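Local structure of SusD-like carbohydrate binding protein (3LEW) at residues N31-T36 with P43-M48. The protein probably binds carbohydrate nutrients at the outer membrane as a member of the SusD family. Sequence-based numbering, arbitrary orientation. Where two conformers were deposited one is given.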
loop_
_atom_site.group_PDB
_atom_site.type_symbol
_atom_site.label_atom_id
_atom_site.label_comp_id
_atom_site.label_asym_id
_atom_site.label_seq_id
_atom_site.Cartn_x
_atom_site.Cartn_y
_atom_site.Cartn_z
ATOM N N ASN A 31 -6.593 8.688 13.181
ATOM C CA ASN A 31 -7.971 8.195 13.063
ATOM C C ASN A 31 -8.610 8.691 11.755
ATOM O O ASN A 31 -9.236 7.946 11.010
ATOM C CB ASN A 31 -8.816 8.665 14.252
ATOM C CG ASN A 31 -10.080 7.844 14.432
ATOM O OD1 ASN A 31 -10.025 6.702 14.897
ATOM N ND2 ASN A 31 -11.220 8.421 14.083
ATOM N N TYR A 32 -8.467 9.990 11.495
ATOM C CA TYR A 32 -9.051 10.545 10.277
ATOM C C TYR A 32 -8.481 9.882 9.029
ATOM O O TYR A 32 -9.245 9.582 8.094
ATOM C CB TYR A 32 -8.799 12.077 10.221
ATOM C CG TYR A 32 -9.545 12.781 9.136
ATOM C CD1 TYR A 32 -10.897 13.062 9.270
ATOM C CD2 TYR A 32 -8.910 13.217 7.995
ATOM C CE1 TYR A 32 -11.603 13.708 8.249
ATOM C CE2 TYR A 32 -9.617 13.859 6.988
ATOM C CZ TYR A 32 -10.958 14.095 7.130
ATOM O OH TYR A 32 -11.636 14.762 6.111
ATOM N N LEU A 33 -7.153 9.655 9.003
ATOM C CA LEU A 33 -6.488 9.034 7.870
ATOM C C LEU A 33 -7.052 7.650 7.601
ATOM O O LEU A 33 -7.276 7.298 6.460
ATOM C CB LEU A 33 -5.001 8.919 8.148
ATOM C CG LEU A 33 -4.144 8.275 7.124
ATOM C CD1 LEU A 33 -4.234 9.038 5.792
ATOM C CD2 LEU A 33 -2.645 8.182 7.601
HETATM N N MSE A 34 -7.243 6.905 8.684
HETATM C CA MSE A 34 -7.629 5.473 8.584
HETATM C C MSE A 34 -9.094 5.182 8.470
HETATM O O MSE A 34 -9.502 4.164 7.799
HETATM C CB MSE A 34 -7.010 4.695 9.739
HETATM C CG MSE A 34 -5.498 4.685 9.763
HETATM SE SE MSE A 34 -4.723 3.789 8.169
HETATM C CE MSE A 34 -5.662 2.188 8.019
ATOM N N GLU A 35 -9.916 6.040 9.045
ATOM C CA GLU A 35 -11.336 5.753 9.245
ATOM C C GLU A 35 -12.312 6.499 8.348
ATOM O O GLU A 35 -13.509 6.160 8.341
ATOM C CB GLU A 35 -11.723 6.041 10.696
ATOM C CG GLU A 35 -11.159 5.093 11.713
ATOM C CD GLU A 35 -11.858 3.716 11.690
ATOM O OE1 GLU A 35 -13.060 3.631 12.036
ATOM O OE2 GLU A 35 -11.219 2.734 11.305
ATOM N N THR A 36 -11.857 7.526 7.621
ATOM C CA THR A 36 -12.810 8.404 6.954
ATOM C C THR A 36 -13.309 7.800 5.629
ATOM O O THR A 36 -12.534 7.557 4.729
ATOM C CB THR A 36 -12.150 9.784 6.692
ATOM O OG1 THR A 36 -11.736 10.303 7.966
ATOM C CG2 THR A 36 -13.122 10.745 6.004
ATOM N N PRO A 43 -13.061 3.301 2.061
ATOM C CA PRO A 43 -12.961 3.321 3.554
ATOM C C PRO A 43 -11.611 3.778 4.048
ATOM O O PRO A 43 -10.730 2.973 4.299
ATOM C CB PRO A 43 -13.294 1.846 3.938
ATOM C CG PRO A 43 -13.831 1.222 2.657
ATOM C CD PRO A 43 -13.163 1.931 1.538
ATOM N N GLY A 44 -11.391 5.094 4.124
ATOM C CA GLY A 44 -10.106 5.615 4.581
ATOM C C GLY A 44 -8.908 5.353 3.696
ATOM O O GLY A 44 -9.060 5.028 2.487
ATOM N N TYR A 45 -7.708 5.511 4.258
ATOM C CA TYR A 45 -6.471 5.346 3.497
ATOM C C TYR A 45 -6.325 3.996 2.787
ATOM O O TYR A 45 -5.688 3.891 1.706
ATOM C CB TYR A 45 -5.258 5.576 4.387
ATOM C CG TYR A 45 -3.925 5.395 3.699
ATOM C CD1 TYR A 45 -3.401 6.403 2.915
ATOM C CD2 TYR A 45 -3.170 4.252 3.881
ATOM C CE1 TYR A 45 -2.166 6.252 2.305
ATOM C CE2 TYR A 45 -1.968 4.102 3.277
ATOM C CZ TYR A 45 -1.462 5.093 2.496
ATOM O OH TYR A 45 -0.233 4.992 1.882
ATOM N N GLY A 46 -6.851 2.941 3.412
ATOM C CA GLY A 46 -6.875 1.650 2.756
ATOM C C GLY A 46 -7.537 1.596 1.399
ATOM O O GLY A 46 -7.201 0.728 0.587
ATOM N N ALA A 47 -8.507 2.468 1.131
ATOM C CA ALA A 47 -9.031 2.609 -0.210
ATOM C C ALA A 47 -7.961 2.842 -1.274
ATOM O O ALA A 47 -8.075 2.307 -2.398
ATOM C CB ALA A 47 -10.154 3.703 -0.289
HETATM N N MSE A 48 -6.954 3.666 -0.985
HETATM C CA MSE A 48 -5.874 3.834 -1.949
HETATM C C MSE A 48 -5.034 2.548 -2.113
HETATM O O MSE A 48 -4.670 2.188 -3.233
HETATM C CB MSE A 48 -5.004 5.027 -1.570
HETATM C CG MSE A 48 -5.702 6.387 -1.887
HETATM SE SE MSE A 48 -6.664 7.055 -0.366
HETATM C CE MSE A 48 -5.327 7.617 0.604
HETATM O O HOH W 1 -8.482 2.506 5.819
#
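Leu-33 brings CD1 obliquely against the Tyr-45 ring, 4.0 Å from the ring atom CD1. The same methyl lies 3.9 Å from Tyr-45 CB. Met-34 SE also reaches Tyr-45 CB, at 4.2 Å. The side chains of Leu-33 and Tyr-45 run side by side and point the same way, each with CG anti to its own backbone N (chi1 178° and 179°). Further out, the Tyr-45 ring meets that of Phe-127 in helix 111-135, which also packs on Leu-33 through Leu-124 and Leu-128. The Tyr-32 ring has Thr-36 OG1 over one face, offset toward the rim. That hydroxyl donates to Tyr-32 O at 2.6 Å, in the carbonyl plane and on a lone pair.

The contact joins the C-terminal end of helix 19-35 to the chain leading into helix 46-54, in the mainly helical part of this SusD-type fold. Carbonyls of the ending helix turn are taken up by the incoming chain. Tyr-45 N donates to Leu-33 O at 2.9 Å. Gly-44 N makes a weak bond to Thr-36 O. The CA-H of Gly-44 points almost straight at Met-34 O, a CA-H...O contact of 3.6 Å from CA to O. A water donates to Met-34 O and Pro-43 O and accepts from Gly-46 N, bridging the two segments. The CB of Glu-35 points away from segment 43-48, and its carboxylate is hydrogen-bonded to the side chains of His-258 and Gln-260 and to the backbone N of Asn-266 and of Ala-267.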